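Local atomic coordinates of Slr0280 protein (Synechocystis sp., PDB entry 5H3K), a protein that is of unknown function but probably acts as a phosphodiester glycosidase, splitting a sugar from a phosphodiester link. Residues T76-D82 with R123-T128; D92-T97 with K271-W275; S98-Q102 with T113-R117; T276-T280 with S304-S308. One frame throughout, in Å; residues are numbered along the deposited sequence.

Contact 1. Residues T76-D82 with R123-T128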
loop_
_atom_site.group_PDB
_atom_site.type_symbol
_atom_site.label_atom_id
_atom_site.label_comp_id
_atom_site.label_asym_id
_atom_site.label_seq_id
_atom_site.Cartn_x
_atom_site.Cartn_y
_atom_site.Cartn_z
ATOM N N THR A 76 5.973 -11.915 32.317
ATOM C CA THR A 76 5.479 -10.934 31.360
ATOM C C THR A 76 6.364 -10.932 30.109
ATOM O O THR A 76 7.575 -10.707 30.193
ATOM C CB THR A 76 5.452 -9.524 31.967
ATOM O OG1 THR A 76 4.631 -9.530 33.139
ATOM C CG2 THR A 76 4.891 -8.523 30.970
ATOM N N ARG A 77 5.765 -11.197 28.952
ATOM C CA ARG A 77 6.516 -11.197 27.702
ATOM C C ARG A 77 6.172 -9.947 26.921
ATOM O O ARG A 77 5.055 -9.438 27.023
ATOM C CB ARG A 77 6.190 -12.433 26.860
ATOM C CG ARG A 77 6.414 -13.768 27.564
ATOM C CD ARG A 77 7.887 -14.016 27.863
ATOM N NE ARG A 77 8.094 -15.336 28.452
ATOM C CZ ARG A 77 8.305 -16.445 27.744
ATOM N NH1 ARG A 77 8.348 -16.390 26.416
ATOM N NH2 ARG A 77 8.476 -17.608 28.359
ATOM N N THR A 78 7.133 -9.451 26.149
ATOM C CA THR A 78 6.892 -8.293 25.296
ATOM C C THR A 78 7.128 -8.659 23.848
ATOM O O THR A 78 8.179 -9.225 23.498
ATOM C CB THR A 78 7.806 -7.111 25.654
ATOM O OG1 THR A 78 7.659 -6.796 27.044
ATOM C CG2 THR A 78 7.434 -5.880 24.810
ATOM N N GLY A 79 6.148 -8.335 23.007
ATOM C CA GLY A 79 6.232 -8.608 21.585
ATOM C C GLY A 79 6.143 -7.321 20.781
ATOM O O GLY A 79 5.426 -6.404 21.164
ATOM N N LEU A 80 6.884 -7.251 19.677
ATOM C CA LEU A 80 6.851 -6.090 18.786
ATOM C C LEU A 80 6.477 -6.574 17.387
ATOM O O LEU A 80 6.924 -7.639 16.968
ATOM C CB LEU A 80 8.233 -5.438 18.711
ATOM C CG LEU A 80 8.900 -5.037 20.023
ATOM C CD1 LEU A 80 10.169 -4.265 19.732
ATOM C CD2 LEU A 80 7.960 -4.203 20.840
ATOM N N GLY A 81 5.668 -5.801 16.665
ATOM C CA GLY A 81 5.403 -6.114 15.263
ATOM C C GLY A 81 6.700 -6.328 14.505
ATOM O O GLY A 81 7.616 -5.500 14.596
ATOM N N ASP A 82 6.801 -7.442 13.781
ATOM C CA ASP A 82 8.084 -7.837 13.204
ATOM C C ASP A 82 8.684 -6.807 12.254
ATOM O O ASP A 82 9.870 -6.461 12.359
ATOM C CB ASP A 82 8.022 -9.260 12.579
ATOM C CG ASP A 82 7.130 -9.367 11.337
ATOM O OD1 ASP A 82 6.217 -8.534 11.089
ATOM O OD2 ASP A 82 7.349 -10.349 10.591
ATOM N N ARG A 123 2.142 -9.384 13.257
ATOM C CA ARG A 123 2.905 -10.561 13.685
ATOM C C ARG A 123 3.909 -10.109 14.747
ATOM O O ARG A 123 4.901 -9.442 14.436
ATOM C CB ARG A 123 3.648 -11.150 12.487
ATOM C CG ARG A 123 4.534 -12.354 12.800
ATOM C CD ARG A 123 5.304 -12.768 11.560
ATOM N NE ARG A 123 6.050 -14.020 11.714
ATOM C CZ ARG A 123 7.362 -14.142 11.522
ATOM N NH1 ARG A 123 8.090 -13.087 11.173
ATOM N NH2 ARG A 123 7.952 -15.323 11.668
ATOM N N TYR A 124 3.668 -10.481 16.000
ATOM C CA TYR A 124 4.493 -9.997 17.117
ATOM C C TYR A 124 5.668 -10.925 17.421
ATOM O O TYR A 124 5.490 -12.141 17.545
ATOM C CB TYR A 124 3.628 -9.810 18.370
ATOM C CG TYR A 124 2.579 -8.736 18.203
ATOM C CD1 TYR A 124 2.840 -7.420 18.559
ATOM C CD2 TYR A 124 1.332 -9.032 17.659
ATOM C CE1 TYR A 124 1.883 -6.432 18.391
ATOM C CE2 TYR A 124 0.376 -8.053 17.487
ATOM C CZ TYR A 124 0.652 -6.758 17.858
ATOM O OH TYR A 124 -0.313 -5.784 17.679
ATOM N N LEU A 125 6.868 -10.352 17.515
ATOM C CA LEU A 125 8.059 -11.114 17.894
ATOM C C LEU A 125 8.334 -10.939 19.385
ATOM O O LEU A 125 8.395 -9.819 19.883
ATOM C CB LEU A 125 9.291 -10.674 17.078
ATOM C CG LEU A 125 9.251 -10.734 15.543
ATOM C CD1 LEU A 125 10.607 -10.344 14.933
ATOM C CD2 LEU A 125 8.813 -12.104 15.019
ATOM N N ASP A 126 8.489 -12.049 20.102
ATOM C CA ASP A 126 8.763 -12.006 21.543
ATOM C C ASP A 126 10.224 -11.609 21.749
ATOM O O ASP A 126 11.137 -12.421 21.546
ATOM C CB ASP A 126 8.458 -13.378 22.167
ATOM C CG ASP A 126 8.607 -13.392 23.689
ATOM O OD1 ASP A 126 9.430 -12.630 24.234
ATOM O OD2 ASP A 126 7.900 -14.189 24.345
ATOM N N VAL A 127 10.443 -10.353 22.138
ATOM C CA VAL A 127 11.799 -9.815 22.265
ATOM C C VAL A 127 12.287 -9.799 23.717
ATOM O O VAL A 127 13.326 -9.208 24.020
ATOM C CB VAL A 127 11.906 -8.383 21.676
ATOM C CG1 VAL A 127 11.570 -8.394 20.181
ATOM C CG2 VAL A 127 10.998 -7.424 22.434
ATOM N N THR A 128 11.537 -10.462 24.599
ATOM C CA THR A 128 11.826 -10.449 26.039
ATOM C C THR A 128 13.244 -10.915 26.369
ATOM O O THR A 128 13.971 -10.237 27.097
ATOM C CB THR A 128 10.818 -11.311 26.829
ATOM O OG1 THR A 128 9.491 -11.035 26.376
ATOM C CG2 THR A 128 10.903 -11.008 28.318
HETATM O O HOH W 1 3.750 -7.312 12.003
#
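Two neighbouring antiparallel strands of the N-terminal mixed sheet, 76-81 and 123-126, meet here, and at both ends of the pair an arginine of one segment faces an aspartate of the other. Leu-80 and Leu-125 form a hydrogen-bonded pair, with Leu-125 N to Leu-80 O at 2.8 Å and nearly straight (174°). Gly-79 and Gly-81 lie opposite Asp-126 and Tyr-124 in non-hydrogen-bonded pairs; at Gly-79 a CB would come tight against Tyr-124 CB. At the end of the strand, Asp-126 OD1 closes an Asx turn by accepting from Thr-128 N at 3.0 Å and also takes the Thr-128 hydroxyl. That hydroxyl, OG1, in turn receives Thr-78 N at 2.8 Å, and Val-127 N binds Thr-78 O. Asp-126 CG is anti to the backbone N (chi1 -175°), which leaves OD2 for a salt bridge with Arg-77 NH1 at 3.1 Å; OD2 sits in the guanidinium plane, although the two flat groups are turned 55° apart. Without the carboxylate, as with an alanine here, Arg-77 would probably lose this mate, and Thr-128 N and its hydroxyl their shared acceptor. At the other end, Asp-82, the first residue of helix 82-89, meets extended Arg-123 at about a right angle, OD2 to NH1 2.9 Å; NH1 also binds Gln-102. Asp-82 CB lies 3.5 Å from Leu-125 CG, while Asp-82 OD1 reaches Trp-275 and a water held by Arg-123 N.

Contact 2. Residues D92-T97 with K271-W275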
loop_
_atom_site.group_PDB
_atom_site.type_symbol
_atom_site.label_atom_id
_atom_site.label_comp_id
_atom_site.label_asym_id
_atom_site.label_seq_id
_atom_site.Cartn_x
_atom_site.Cartn_y
_atom_site.Cartn_z
ATOM N N ASP A 92 17.730 -7.820 12.117
ATOM C CA ASP A 92 17.790 -8.468 10.808
ATOM C C ASP A 92 16.906 -9.704 10.899
ATOM O O ASP A 92 17.197 -10.613 11.673
ATOM C CB ASP A 92 19.237 -8.856 10.468
ATOM C CG ASP A 92 19.408 -9.376 9.030
ATOM O OD1 ASP A 92 18.460 -9.287 8.211
ATOM O OD2 ASP A 92 20.523 -9.858 8.708
ATOM N N LEU A 93 15.801 -9.715 10.154
ATOM C CA LEU A 93 14.921 -10.891 10.103
ATOM C C LEU A 93 15.445 -11.885 9.068
ATOM O O LEU A 93 15.419 -11.608 7.866
ATOM C CB LEU A 93 13.481 -10.499 9.754
ATOM C CG LEU A 93 12.854 -9.385 10.603
ATOM C CD1 LEU A 93 11.389 -9.196 10.271
ATOM C CD2 LEU A 93 13.025 -9.672 12.076
ATOM N N LEU A 94 15.918 -13.039 9.538
ATOM C CA LEU A 94 16.474 -14.063 8.657
ATOM C C LEU A 94 15.384 -14.995 8.119
ATOM O O LEU A 94 14.323 -15.142 8.741
ATOM C CB LEU A 94 17.520 -14.887 9.420
ATOM C CG LEU A 94 18.517 -14.076 10.239
ATOM C CD1 LEU A 94 19.493 -15.001 10.974
ATOM C CD2 LEU A 94 19.261 -13.109 9.352
ATOM N N ASP A 95 15.648 -15.622 6.972
ATOM C CA ASP A 95 14.704 -16.571 6.381
ATOM C C ASP A 95 14.278 -17.596 7.429
ATOM O O ASP A 95 15.121 -18.148 8.154
ATOM C CB ASP A 95 15.324 -17.269 5.171
ATOM C CG ASP A 95 15.551 -16.331 3.993
ATOM O OD1 ASP A 95 15.385 -15.098 4.135
ATOM O OD2 ASP A 95 15.908 -16.831 2.912
ATOM N N ASN A 96 12.969 -17.813 7.546
ATOM C CA ASN A 96 12.435 -18.715 8.564
ATOM C C ASN A 96 11.771 -19.939 7.955
ATOM O O ASN A 96 11.710 -20.087 6.738
ATOM C CB ASN A 96 11.433 -17.990 9.470
ATOM C CG ASN A 96 10.169 -17.560 8.725
ATOM O OD1 ASN A 96 10.216 -17.230 7.541
ATOM N ND2 ASN A 96 9.040 -17.577 9.416
ATOM N N THR A 97 11.268 -20.814 8.819
ATOM C CA THR A 97 10.539 -21.990 8.374
ATOM C C THR A 97 9.070 -21.846 8.740
ATOM O O THR A 97 8.244 -21.464 7.912
ATOM C CB THR A 97 11.139 -23.271 8.964
ATOM O OG1 THR A 97 11.358 -23.084 10.368
ATOM C CG2 THR A 97 12.468 -23.568 8.283
ATOM N N LYS A 271 15.288 -12.097 0.682
ATOM C CA LYS A 271 14.692 -12.522 1.938
ATOM C C LYS A 271 13.412 -13.281 1.626
ATOM O O LYS A 271 12.707 -12.945 0.673
ATOM C CB LYS A 271 14.378 -11.300 2.820
ATOM C CG LYS A 271 13.968 -11.663 4.263
ATOM C CD LYS A 271 13.375 -10.462 5.024
ATOM C CE LYS A 271 14.377 -9.312 5.185
ATOM N NZ LYS A 271 15.648 -9.760 5.820
ATOM N N THR A 272 13.126 -14.320 2.400
ATOM C CA THR A 272 11.839 -15.008 2.303
ATOM C C THR A 272 11.321 -15.266 3.707
ATOM O O THR A 272 11.935 -16.002 4.477
ATOM C CB THR A 272 11.936 -16.333 1.502
ATOM O OG1 THR A 272 12.404 -16.071 0.171
ATOM C CG2 THR A 272 10.571 -17.031 1.420
ATOM N N ILE A 273 10.207 -14.626 4.055
ATOM C CA ILE A 273 9.624 -14.766 5.381
ATOM C C ILE A 273 8.247 -15.397 5.282
ATOM O O ILE A 273 7.333 -14.836 4.652
ATOM C CB ILE A 273 9.490 -13.407 6.130
ATOM C CG1 ILE A 273 10.855 -12.730 6.324
ATOM C CG2 ILE A 273 8.816 -13.623 7.475
ATOM C CD1 ILE A 273 11.823 -13.465 7.275
ATOM N N ASN A 274 8.097 -16.576 5.880
ATOM C CA ASN A 274 6.773 -17.148 6.068
ATOM C C ASN A 274 6.128 -16.426 7.246
ATOM O O ASN A 274 6.516 -16.615 8.408
ATOM C CB ASN A 274 6.857 -18.665 6.271
ATOM C CG ASN A 274 7.549 -19.367 5.111
ATOM O OD1 ASN A 274 7.209 -19.158 3.943
ATOM N ND2 ASN A 274 8.540 -20.189 5.428
ATOM N N TRP A 275 5.157 -15.572 6.936
ATOM C CA TRP A 275 4.708 -14.539 7.867
ATOM C C TRP A 275 3.559 -15.029 8.723
ATOM O O TRP A 275 3.621 -14.991 9.952
ATOM C CB TRP A 275 4.323 -13.286 7.077
ATOM C CG TRP A 275 4.182 -12.041 7.890
ATOM C CD1 TRP A 275 5.179 -11.341 8.502
ATOM C CD2 TRP A 275 2.968 -11.307 8.124
ATOM N NE1 TRP A 275 4.656 -10.233 9.128
ATOM C CE2 TRP A 275 3.302 -10.192 8.918
ATOM C CE3 TRP A 275 1.629 -11.505 7.759
ATOM C CZ2 TRP A 275 2.346 -9.258 9.346
ATOM C CZ3 TRP A 275 0.680 -10.582 8.183
ATOM C CH2 TRP A 275 1.042 -9.473 8.970
HETATM O O HOH W 2 16.142 -7.774 7.876
HETATM O O HOH W 3 15.195 -15.924 0.537
HETATM O O HOH W 4 11.885 -18.613 4.450
#
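The edge strand 271-275 of the eight-stranded antiparallel sheet is joined here by the chain leaving short strand 92-93, with side chains standing in for a regular strand ladder. Asn-96 does this most directly: OD1 accepts Asn-274 N at 2.8 Å, in the carbonyl plane on a lone pair, while ND2 gives a straight bond (170°) to Asn-274 O at 2.9 Å. One amide therefore grips both backbone polar groups of a single residue, swung over to them by a chi1 of 66°. A leucine in its place would probably leave Asn-274 N and O without these mates. Asn-274 answers with its own amide, ND2 to Thr-97 O at 2.8 Å. One residue before Asn-96, Asp-95 OD1 receives Thr-272 N at 3.0 Å from above the carboxylate plane. Lys-271, bent at its last two torsions, turns NZ onto Leu-93 O at 2.8 Å; its salt bridge to Asp-92 OD1 is long, and a water joins the two charged groups. Ile-273 CD1 comes to 3.3 Å from Leu-94 O and packs against Leu-93 CB. Around this junction Leu-93 rests on Leu-125 of strand 122-126, Ile-273 touches Arg-123 of the same strand, and strand 279-288 flanks 271-275 through Trp-281.

Contact 3. Residues S98-Q102 with T113-R117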
loop_
_atom_site.group_PDB
_atom_site.type_symbol
_atom_site.label_atom_id
_atom_site.label_comp_id
_atom_site.label_asym_id
_atom_site.label_seq_id
_atom_site.Cartn_x
_atom_site.Cartn_y
_atom_site.Cartn_z
ATOM N N SER A 98 8.743 -22.141 9.986
ATOM C CA SER A 98 7.380 -21.984 10.467
ATOM C C SER A 98 7.079 -20.509 10.787
ATOM O O SER A 98 7.939 -19.804 11.327
ATOM C CB SER A 98 7.201 -22.841 11.720
ATOM O OG SER A 98 6.047 -22.436 12.431
ATOM N N PRO A 99 5.862 -20.027 10.451
ATOM C CA PRO A 99 5.499 -18.641 10.791
ATOM C C PRO A 99 5.620 -18.314 12.278
ATOM O O PRO A 99 5.763 -17.145 12.620
ATOM C CB PRO A 99 4.031 -18.537 10.353
ATOM C CG PRO A 99 3.909 -19.517 9.229
ATOM C CD PRO A 99 4.854 -20.664 9.581
ATOM N N ASN A 100 5.561 -19.314 13.154
ATOM C CA ASN A 100 5.633 -19.032 14.584
ATOM C C ASN A 100 7.066 -18.881 15.125
ATOM O O ASN A 100 7.246 -18.642 16.317
ATOM C CB ASN A 100 4.834 -20.064 15.397
ATOM C CG ASN A 100 5.474 -21.442 15.391
ATOM O OD1 ASN A 100 6.405 -21.707 14.635
ATOM N ND2 ASN A 100 4.966 -22.332 16.237
ATOM N N GLN A 101 8.060 -19.006 14.243
ATOM C CA GLN A 101 9.480 -18.886 14.595
ATOM C C GLN A 101 10.144 -17.813 13.744
ATOM O O GLN A 101 9.898 -17.734 12.541
ATOM C CB GLN A 101 10.206 -20.201 14.314
ATOM C CG GLN A 101 9.666 -21.391 15.071
ATOM C CD GLN A 101 9.874 -21.257 16.564
ATOM O OE1 GLN A 101 9.050 -20.666 17.270
ATOM N NE2 GLN A 101 10.989 -21.795 17.057
ATOM N N GLN A 102 11.000 -16.997 14.351
ATOM C CA GLN A 102 11.697 -15.963 13.594
ATOM C C GLN A 102 13.140 -15.849 14.045
ATOM O O GLN A 102 13.410 -15.239 15.071
ATOM C CB GLN A 102 11.007 -14.607 13.775
ATOM C CG GLN A 102 11.629 -13.520 12.909
ATOM C CD GLN A 102 11.716 -13.941 11.457
ATOM O OE1 GLN A 102 10.699 -14.156 10.806
ATOM N NE2 GLN A 102 12.935 -14.064 10.939
ATOM N N THR A 113 16.428 -17.384 17.865
ATOM C CA THR A 113 15.138 -17.682 17.270
ATOM C C THR A 113 14.035 -17.154 18.165
ATOM O O THR A 113 13.850 -17.637 19.282
ATOM C CB THR A 113 14.973 -19.182 17.046
ATOM O OG1 THR A 113 15.842 -19.585 15.981
ATOM C CG2 THR A 113 13.527 -19.511 16.682
ATOM N N LEU A 114 13.311 -16.147 17.688
ATOM C CA LEU A 114 12.276 -15.533 18.505
ATOM C C LEU A 114 10.957 -16.236 18.254
ATOM O O LEU A 114 10.701 -16.697 17.141
ATOM C CB LEU A 114 12.132 -14.044 18.179
ATOM C CG LEU A 114 13.405 -13.201 18.125
ATOM C CD1 LEU A 114 13.025 -11.737 18.015
ATOM C CD2 LEU A 114 14.254 -13.432 19.360
ATOM N N ASN A 115 10.125 -16.342 19.283
ATOM C CA ASN A 115 8.766 -16.801 19.069
ATOM C C ASN A 115 7.975 -15.706 18.379
ATOM O O ASN A 115 8.139 -14.527 18.698
ATOM C CB ASN A 115 8.094 -17.145 20.389
ATOM C CG ASN A 115 8.697 -18.366 21.043
ATOM O OD1 ASN A 115 9.255 -19.240 20.363
ATOM N ND2 ASN A 115 8.589 -18.441 22.365
ATOM N N ALA A 116 7.123 -16.092 17.434
ATOM C CA ALA A 116 6.244 -15.141 16.755
ATOM C C ALA A 116 4.796 -15.537 16.974
ATOM O O ALA A 116 4.461 -16.721 16.913
ATOM C CB ALA A 116 6.567 -15.076 15.247
ATOM N N ARG A 117 3.933 -14.557 17.233
ATOM C CA ARG A 117 2.510 -14.834 17.320
ATOM C C ARG A 117 1.710 -13.796 16.551
ATOM O O ARG A 117 2.016 -12.603 16.588
ATOM C CB ARG A 117 2.045 -14.886 18.772
ATOM C CG ARG A 117 2.183 -13.579 19.522
ATOM C CD ARG A 117 1.723 -13.739 20.968
ATOM N NE ARG A 117 0.273 -13.621 21.115
ATOM C CZ ARG A 117 -0.373 -13.767 22.269
ATOM N NH1 ARG A 117 0.302 -14.053 23.377
ATOM N NH2 ARG A 117 -1.693 -13.636 22.315
#
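Gln-101 and Asn-115 stand side by side across the strand pair and point the same way, their amide planes 35° apart. Thr-113 shares this face: its CG2, anti to the backbone N, leads toward the Gln-101 side chain, approaching CB at 4.1 Å while the two chains pass at a slant. The other face carries Gln-102 and Leu-114, whose side chains part company. Leu-114 lays CB at 3.6 Å from Gln-102 O, whereas Gln-102, with CG anti to its backbone N (chi1 -175°) and a bend at chi2 (52°), carries its amide away from 113-117. There its OE1 binds Arg-123 and its NE2 binds Leu-94 O, which fixes the rotation of the amide and satisfies both of its polar ends. Ala-116 turns its methyl toward 98-102, and CB meets Pro-99 O at 3.4 Å. Backbone bonds set the register beneath these side chains. Gln-102 and Leu-114 exchange two, each 2.8 Å between N and O. Ala-116 N adds a third, to Asn-100 O at 2.8 Å. Where the strand begins, Gln-101 N bonds Ser-98 O at 3.0 Å, closing a type I turn through Pro-99 and Asn-100. Together these features describe the open end of an antiparallel beta hairpin, strands 101-105 and 112-119, with a type I beta turn leading into its first strand.

Contact 4. Residues T276-T280 with S304-S308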
loop_
_atom_site.group_PDB
_atom_site.type_symbol
_atom_site.label_atom_id
_atom_site.label_comp_id
_atom_site.label_asym_id
_atom_site.label_seq_id
_atom_site.Cartn_x
_atom_site.Cartn_y
_atom_site.Cartn_z
ATOM N N THR A 276 2.494 -15.475 8.083
ATOM C CA THR A 276 1.466 -16.197 8.817
ATOM C C THR A 276 0.958 -17.285 7.892
ATOM O O THR A 276 1.412 -17.379 6.747
ATOM C CB THR A 276 0.335 -15.262 9.304
ATOM O OG1 THR A 276 -0.353 -15.878 10.408
ATOM C CG2 THR A 276 -0.649 -14.963 8.170
ATOM N N GLU A 277 0.059 -18.136 8.374
ATOM C CA GLU A 277 -0.509 -19.133 7.487
ATOM C C GLU A 277 -1.168 -18.417 6.312
ATOM O O GLU A 277 -2.019 -17.533 6.505
ATOM C CB GLU A 277 -1.535 -20.007 8.208
ATOM C CG GLU A 277 -2.369 -20.828 7.231
ATOM C CD GLU A 277 -3.005 -22.059 7.858
ATOM O OE1 GLU A 277 -2.708 -22.353 9.034
ATOM O OE2 GLU A 277 -3.800 -22.732 7.163
ATOM N N GLY A 278 -0.739 -18.765 5.106
ATOM C CA GLY A 278 -1.331 -18.210 3.903
ATOM C C GLY A 278 -0.704 -16.913 3.425
ATOM O O GLY A 278 -1.147 -16.365 2.416
ATOM N N ILE A 279 0.310 -16.413 4.131
ATOM C CA ILE A 279 0.977 -15.175 3.700
ATOM C C ILE A 279 2.502 -15.279 3.738
ATOM O O ILE A 279 3.088 -15.554 4.792
ATOM C CB ILE A 279 0.557 -13.957 4.547
ATOM C CG1 ILE A 279 -0.950 -13.703 4.444
ATOM C CG2 ILE A 279 1.329 -12.709 4.092
ATOM C CD1 ILE A 279 -1.439 -12.524 5.252
ATOM N N THR A 280 3.140 -15.030 2.598
ATOM C CA THR A 280 4.599 -15.074 2.482
ATOM C C THR A 280 5.172 -13.791 1.880
ATOM O O THR A 280 4.706 -13.321 0.835
ATOM C CB THR A 280 5.026 -16.265 1.627
ATOM O OG1 THR A 280 4.502 -17.460 2.216
ATOM C CG2 THR A 280 6.548 -16.368 1.551
ATOM N N SER A 304 -6.989 -19.581 2.298
ATOM C CA SER A 304 -6.648 -19.819 3.703
ATOM C C SER A 304 -7.767 -19.310 4.589
ATOM O O SER A 304 -8.362 -18.265 4.314
ATOM C CB SER A 304 -5.327 -19.153 4.098
ATOM O OG SER A 304 -4.234 -19.786 3.462
ATOM N N PRO A 305 -8.074 -20.058 5.659
ATOM C CA PRO A 305 -9.224 -19.704 6.501
ATOM C C PRO A 305 -9.063 -18.323 7.125
ATOM O O PRO A 305 -8.002 -18.001 7.663
ATOM C CB PRO A 305 -9.218 -20.789 7.588
ATOM C CG PRO A 305 -8.443 -21.935 6.986
ATOM C CD PRO A 305 -7.398 -21.283 6.120
ATOM N N GLY A 306 -10.099 -17.500 7.019
ATOM C CA GLY A 306 -10.082 -16.204 7.664
ATOM C C GLY A 306 -9.408 -15.090 6.877
ATOM O O GLY A 306 -9.363 -13.953 7.356
ATOM N N ILE A 307 -8.881 -15.399 5.693
ATOM C CA ILE A 307 -8.268 -14.361 4.854
ATOM C C ILE A 307 -9.293 -13.736 3.928
ATOM O O ILE A 307 -10.034 -14.448 3.241
ATOM C CB ILE A 307 -7.093 -14.899 4.022
ATOM C CG1 ILE A 307 -5.915 -15.231 4.943
ATOM C CG2 ILE A 307 -6.669 -13.876 2.949
ATOM C CD1 ILE A 307 -4.601 -15.442 4.216
ATOM N N SER A 308 -9.335 -12.402 3.904
ATOM C CA SER A 308 -10.191 -11.693 2.965
ATOM C C SER A 308 -9.435 -10.497 2.417
ATOM O O SER A 308 -8.440 -10.060 3.007
ATOM C CB SER A 308 -11.503 -11.245 3.616
ATOM O OG SER A 308 -11.276 -10.441 4.760
HETATM O O HOH W 5 -3.809 -22.391 4.718
#
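Ser-304 OG rests against the backbone of Gly-278, 3.3 Å from its CA, where a CB would run into that oxygen. Just beside it, Ile-307 reaches across with CD1 alone, which lies 4.0 Å from Glu-277 O and equally far from Gly-278 O. The same methyl meets Ile-279 CG1 at 4.1 Å, the two side chains slanting past each other. Glu-277, extended with CG anti to the backbone N (chi1 167°), brings OE2 across to the ring of Pro-305, 4.0 Å from CD, the two side chains at about a right angle. A water links this carboxylate to the serine: it donates to Glu-277 OE2 and hydrogen-bonds Ser-304 OG at 2.9 Å. Behind this shell, each backbone folds back on itself: Ile-279 N bonds Thr-276 O at 3.0 Å, and Ile-307 N bonds Ser-304 O at 3.2 Å. Farther out, Ile-279 and Ile-307 pack on Val-609 and Val-607 of strand 600-609. Each segment contains a type II beta turn with glycine at the third position, where positive phi (88° at Gly-278, 85° at Gly-306) leaves no room for a CB beside the carbonyl oxygen before it; each turn leads into a strand, 279-288 or 307-313, and the two strands belong to different sheets.

Overall arrangement
Contact 1 is the buried one, contacts 3 and 4 are partly buried, and contact 2 lies at the surface. Contacts 1 and 3 are antiparallel strand pairings in the same mixed sheet, where strands 112-119 and 122-126 are neighbours, and contact 3 is nested within the loop that contact 1 closes. Contact 2 instead joins this sheet to the edge of the eight-stranded one, relying on side-chain amides, a carboxylate and a lysine. Arg-123 of contact 1 reaches both contact 2 and contact 3. Contact 4 follows the same edge strand through its turn, where the segments meet through van der Waals packing and one bridging water, with no direct hydrogen bond between them.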